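Local coordinates for protein rifamycin polyketide synthase (Amycolatopsis mediterranei, PDB 4LN9) that probably dehydrates a beta-hydroxyacyl polyketide intermediate, as the dehydratase domain of the terminal module of the rifamycin synthase, at residues A68-R73 / P196-V201; E218-E223 / A277-V282. All blocks are in the same frame, centred on the assembly; numbering follows the deposited sequence.

Contact 1: A68-R73 / P196-V201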
loop_
_atom_site.group_PDB
_atom_site.type_symbol
_atom_site.label_atom_id
_atom_site.label_comp_id
_atom_site.label_asym_id
_atom_site.label_seq_id
_atom_site.Cartn_x
_atom_site.Cartn_y
_atom_site.Cartn_z
ATOM N N ALA A 68 -9.467 12.977 20.835
ATOM C CA ALA A 68 -9.644 12.924 22.281
ATOM C C ALA A 68 -11.066 13.310 22.681
ATOM O O ALA A 68 -11.563 12.882 23.723
ATOM C CB ALA A 68 -8.631 13.821 22.979
ATOM N N ASP A 69 -11.773 13.979 21.770
ATOM C CA ASP A 69 -13.133 14.441 22.051
ATOM C C ASP A 69 -14.195 13.354 21.900
ATOM O O ASP A 69 -15.382 13.604 22.116
ATOM C CB ASP A 69 -13.482 15.648 21.181
ATOM C CG ASP A 69 -12.846 16.925 21.686
ATOM O OD1 ASP A 69 -12.300 16.908 22.810
ATOM O OD2 ASP A 69 -12.845 17.929 20.942
ATOM N N HIS A 70 -13.771 12.153 21.522
ATOM C CA HIS A 70 -14.653 10.990 21.533
ATOM C C HIS A 70 -14.027 9.868 22.304
ATOM O O HIS A 70 -13.087 9.227 21.832
ATOM C CB HIS A 70 -14.960 10.537 20.110
ATOM C CG HIS A 70 -15.978 9.422 20.030
ATOM N ND1 HIS A 70 -15.636 8.124 20.111
ATOM C CD2 HIS A 70 -17.361 9.456 19.868
ATOM C CE1 HIS A 70 -16.746 7.363 20.030
ATOM N NE2 HIS A 70 -17.799 8.181 19.871
ATOM N N ALA A 71 -14.464 9.699 23.548
ATOM C CA ALA A 71 -13.879 8.703 24.437
ATOM C C ALA A 71 -14.985 8.014 25.221
ATOM O O ALA A 71 -15.940 8.662 25.651
ATOM C CB ALA A 71 -12.887 9.362 25.387
ATOM N N VAL A 72 -14.925 6.689 25.291
ATOM C CA VAL A 72 -15.929 5.925 26.024
ATOM C C VAL A 72 -15.332 5.266 27.269
ATOM O O VAL A 72 -14.432 4.433 27.170
ATOM C CB VAL A 72 -16.598 4.859 25.130
ATOM C CG1 VAL A 72 -17.597 4.042 25.935
ATOM C CG2 VAL A 72 -17.276 5.516 23.937
ATOM N N ARG A 73 -15.803 5.688 28.440
ATOM C CA ARG A 73 -15.118 5.409 29.702
ATOM C C ARG A 73 -13.652 5.831 29.663
ATOM O O ARG A 73 -12.752 5.033 29.925
ATOM C CB ARG A 73 -15.248 3.933 30.078
ATOM C CG ARG A 73 -16.650 3.533 30.510
ATOM C CD ARG A 73 -17.029 2.173 29.947
ATOM N NE ARG A 73 -18.422 1.835 30.226
ATOM C CZ ARG A 73 -19.002 0.698 29.858
ATOM N NH1 ARG A 73 -18.313 -0.210 29.182
ATOM N NH2 ARG A 73 -20.276 0.475 30.154
ATOM N N PRO A 196 -15.708 18.843 23.113
ATOM C CA PRO A 196 -16.221 20.001 22.382
ATOM C C PRO A 196 -16.464 19.728 20.900
ATOM O O PRO A 196 -17.422 20.253 20.333
ATOM C CB PRO A 196 -15.111 21.037 22.552
ATOM C CG PRO A 196 -14.486 20.690 23.858
ATOM C CD PRO A 196 -14.541 19.191 23.944
ATOM N N THR A 197 -15.561 18.995 20.256
ATOM C CA THR A 197 -15.728 18.691 18.838
ATOM C C THR A 197 -17.042 17.963 18.564
ATOM O O THR A 197 -17.704 18.221 17.558
ATOM C CB THR A 197 -14.555 17.865 18.279
ATOM O OG1 THR A 197 -13.324 18.555 18.525
ATOM C CG2 THR A 197 -14.719 17.659 16.779
ATOM N N PHE A 198 -17.455 17.110 19.496
ATOM C CA PHE A 198 -18.613 16.253 19.265
ATOM C C PHE A 198 -19.899 16.820 19.847
ATOM O O PHE A 198 -20.981 16.297 19.587
ATOM C CB PHE A 198 -18.372 14.843 19.803
ATOM C CG PHE A 198 -17.458 14.020 18.947
ATOM C CD1 PHE A 198 -17.958 13.011 18.141
ATOM C CD2 PHE A 198 -16.106 14.312 18.887
ATOM C CE1 PHE A 198 -17.115 12.268 17.335
ATOM C CE2 PHE A 198 -15.256 13.568 18.093
ATOM C CZ PHE A 198 -15.765 12.558 17.299
ATOM N N ARG A 199 -19.784 17.841 20.689
ATOM C CA ARG A 199 -20.973 18.448 21.267
ATOM C C ARG A 199 -21.636 19.408 20.282
ATOM O O ARG A 199 -21.510 20.626 20.406
ATOM C CB ARG A 199 -20.652 19.127 22.602
ATOM C CG ARG A 199 -20.348 18.134 23.716
ATOM C CD ARG A 199 -20.356 18.786 25.090
ATOM N NE ARG A 199 -19.399 19.886 25.172
ATOM C CZ ARG A 199 -18.193 19.794 25.726
ATOM N NH1 ARG A 199 -17.796 18.655 26.280
ATOM N NH2 ARG A 199 -17.377 20.839 25.711
ATOM N N ALA A 200 -22.222 18.845 19.228
ATOM C CA ALA A 200 -22.649 19.636 18.080
ATOM C C ALA A 200 -24.169 19.712 17.961
ATOM O O ALA A 200 -24.691 20.335 17.037
ATOM C CB ALA A 200 -22.039 19.089 16.799
ATOM N N VAL A 201 -24.877 19.032 18.855
ATOM C CA VAL A 201 -26.333 19.086 18.845
ATOM C C VAL A 201 -26.819 20.422 19.398
ATOM O O VAL A 201 -26.544 20.761 20.549
ATOM C CB VAL A 201 -26.950 17.934 19.658
ATOM C CG1 VAL A 201 -28.467 18.055 19.673
ATOM C CG2 VAL A 201 -26.528 16.593 19.076
#
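With CG beside its own backbone N (chi1 -77°), Asp69 extends its carboxylate toward Thr197, whose hydroxyl likewise lies beside its backbone N. One oxygen takes both bonds: Thr197 OG1 donates to Asp69 OD2 at a short 2.5 Å and meets the anti lone pair of that oxygen, while Thr197 N reaches the same OD2 at 3.0 Å from 52° above the carboxylate plane. The other oxygen, Asp69 OD1, lies 3.4 Å from Pro196 CD. A carboxylate suits this place because it can accept from a hydroxyl and an amide together, and threonine offers both.

His70 turns the other way, its CG anti to the backbone N (chi1 -174°). Its CB sits over one face of Phe198, 3.8 Å from the ring centroid in a CH-pi contact, while the imidazole meets the phenyl ring obliquely. His70 ND1 is hydrogen-bonded to Ile77 O. As in related dehydratases, His70 is probably the catalytic histidine and Asp240, which Phe198 touches on helix 236-251, its aspartate partner. Two bonds to one carboxylate oxygen thus hold the start of the 196-201 segment, and Phe198 probably helps to fix the position of His70 by packing on its CB.

Contact 2: E218-E223 / A277-V282; sequences EIALPE and ASVLRV
Ile219 and Leu280 face each other across two antiparallel strands, their side chains on the same side of the sheet and their CB atoms 4.3 Å apart. Ile219 CG1 lies beside the backbone N (chi1 -44°), and this branch meets Val282 CG1 at 3.8 Å, the two side chains crossing at about a right angle. Branched aliphatic residues suit this buried side, where helix 236-251 packs on both Ile219 and Leu280 through Leu238.

On the reverse side, Ala220 CB touches Val279 CG1 at 3.9 Å; alanine's methyl fits beside valine in this close, non-hydrogen-bonded pair, CA atoms of Ala220 and Val279 4.3 Å apart. Glu218 and Arg281 are also paired there, but their charged ends do not meet: Glu218 OE2 accepts a hydrogen bond from Trp170 NE1, whereas Arg281 forms a salt bridge with Glu299 and a cation-pi contact with Trp170.

Between these two surfaces runs the backbone ladder. Ile219 N donates to Leu280 O at 2.9 Å and Leu280 N to Ile219 O at 2.8 Å, a reciprocal hydrogen-bonded pair. Beyond the end of strand 218-220, Leu221 N reaches Ser278 O at 3.1 Å, prolonging the ladder. An antiparallel sheet wrapped round a long central helix, on this side helix 236-251, is the hotdog fold; this chain has the double-hotdog form.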
loop_
_atom_site.group_PDB
_atom_site.type_symbol
_atom_site.label_atom_id
_atom_site.label_comp_id
_atom_site.label_asym_id
_atom_site.label_seq_id
_atom_site.Cartn_x
_atom_site.Cartn_y
_atom_site.Cartn_z
ATOM N N GLU A 218 -30.993 20.297 14.865
ATOM C CA GLU A 218 -29.981 21.081 14.181
ATOM C C GLU A 218 -28.613 20.764 14.754
ATOM O O GLU A 218 -28.433 20.687 15.971
ATOM C CB GLU A 218 -30.284 22.579 14.290
ATOM C CG GLU A 218 -31.575 22.988 13.590
ATOM C CD GLU A 218 -31.797 24.491 13.559
ATOM O OE1 GLU A 218 -30.802 25.250 13.567
ATOM O OE2 GLU A 218 -32.963 24.908 13.386
ATOM N N ILE A 219 -27.680 20.465 13.857
ATOM C CA ILE A 219 -26.336 20.070 14.239
ATOM C C ILE A 219 -25.369 21.071 13.629
ATOM O O ILE A 219 -25.521 21.455 12.470
ATOM C CB ILE A 219 -25.990 18.674 13.683
ATOM C CG1 ILE A 219 -27.156 17.705 13.889
ATOM C CG2 ILE A 219 -24.711 18.146 14.316
ATOM C CD1 ILE A 219 -27.423 17.364 15.339
ATOM N N ALA A 220 -24.471 21.602 14.450
ATOM C CA ALA A 220 -23.436 22.499 13.956
ATOM C C ALA A 220 -22.136 22.254 14.708
ATOM O O ALA A 220 -22.118 22.230 15.938
ATOM C CB ALA A 220 -23.875 23.947 14.109
ATOM N N LEU A 221 -21.069 21.974 13.965
ATOM C CA LEU A 221 -19.755 21.774 14.571
ATOM C C LEU A 221 -19.281 23.086 15.180
ATOM O O LEU A 221 -19.543 24.155 14.630
ATOM C CB LEU A 221 -18.748 21.303 13.518
ATOM C CG LEU A 221 -18.832 19.849 13.044
ATOM C CD1 LEU A 221 -17.611 19.493 12.207
ATOM C CD2 LEU A 221 -18.977 18.896 14.222
ATOM N N PRO A 222 -18.542 23.011 16.298
ATOM C CA PRO A 222 -17.934 24.224 16.837
ATOM C C PRO A 222 -16.922 24.806 15.857
ATOM O O PRO A 222 -16.451 24.100 14.966
ATOM C CB PRO A 222 -17.226 23.732 18.103
ATOM C CG PRO A 222 -16.978 22.282 17.862
ATOM C CD PRO A 222 -18.147 21.806 17.049
ATOM N N GLU A 223 -16.619 26.092 15.998
ATOM C CA GLU A 223 -15.770 26.776 15.028
ATOM C C GLU A 223 -14.385 26.142 14.922
ATOM O O GLU A 223 -13.763 26.173 13.861
ATOM C CB GLU A 223 -15.657 28.268 15.352
ATOM C CG GLU A 223 -16.691 29.139 14.653
ATOM C CD GLU A 223 -16.589 29.084 13.138
ATOM O OE1 GLU A 223 -15.472 29.271 12.607
ATOM O OE2 GLU A 223 -17.637 28.929 12.476
ATOM N N ALA A 277 -19.786 19.301 4.623
ATOM C CA ALA A 277 -20.760 20.117 5.357
ATOM C C ALA A 277 -20.312 20.383 6.796
ATOM O O ALA A 277 -19.543 19.605 7.361
ATOM C CB ALA A 277 -22.126 19.446 5.342
ATOM N N SER A 278 -20.852 21.429 7.418
ATOM C CA SER A 278 -20.569 21.693 8.831
ATOM C C SER A 278 -21.814 21.979 9.669
ATOM O O SER A 278 -21.748 22.020 10.896
ATOM C CB SER A 278 -19.545 22.821 8.991
ATOM O OG SER A 278 -19.926 23.968 8.253
ATOM N N VAL A 279 -22.961 22.084 9.010
ATOM C CA VAL A 279 -24.215 22.367 9.697
ATOM C C VAL A 279 -25.327 21.564 9.024
ATOM O O VAL A 279 -25.315 21.405 7.805
ATOM C CB VAL A 279 -24.553 23.868 9.602
ATOM C CG1 VAL A 279 -23.510 24.694 10.340
ATOM C CG2 VAL A 279 -24.640 24.297 8.143
ATOM N N LEU A 280 -26.142 20.875 9.818
ATOM C CA LEU A 280 -27.165 19.997 9.248
ATOM C C LEU A 280 -28.526 20.247 9.885
ATOM O O LEU A 280 -28.608 20.584 11.065
ATOM C CB LEU A 280 -26.783 18.529 9.435
ATOM C CG LEU A 280 -25.515 17.981 8.776
ATOM C CD1 LEU A 280 -25.338 16.520 9.174
ATOM C CD2 LEU A 280 -25.566 18.126 7.261
ATOM N N ARG A 281 -29.587 19.983 9.130
ATOM C CA ARG A 281 -30.878 19.627 9.706
ATOM C C ARG A 281 -31.111 18.138 9.494
ATOM O O ARG A 281 -30.871 17.619 8.405
ATOM C CB ARG A 281 -31.998 20.410 9.017
ATOM C CG ARG A 281 -31.882 21.922 9.121
ATOM C CD ARG A 281 -33.023 22.594 8.371
ATOM N NE ARG A 281 -32.739 23.999 8.094
ATOM C CZ ARG A 281 -33.559 24.821 7.445
ATOM N NH1 ARG A 281 -34.710 24.375 6.957
ATOM N NH2 ARG A 281 -33.203 26.083 7.245
ATOM N N VAL A 282 -31.524 17.446 10.551
ATOM C CA VAL A 282 -31.595 15.989 10.525
ATOM C C VAL A 282 -32.955 15.468 10.991
ATOM O O VAL A 282 -33.617 16.091 11.824
ATOM C CB VAL A 282 -30.473 15.351 11.370
ATOM C CG1 VAL A 282 -29.138 16.013 11.066
ATOM C CG2 VAL A 282 -30.798 15.459 12.852
#

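In the fold
Contact 1 is largely buried and joins the end of a 3-10 turn and the start of strand 70-72 to the loop after strand 192-194; its bonds converge on a side-chain carboxylate rather than run between backbones. Contact 2 is partly buried and joins neighbouring strands, where regular backbone bonds set the register and side chains sort into an apolar surface and a more polar one. Helix 236-251 lies against both, touching Thr197 and Phe198 as well as Ile219 and Leu280. The segments also meet directly, with Ala220 N probably hydrogen-bonded to Ala200 O, linking Ala200, just before strand 201-207, to the last residue of strand 214-220.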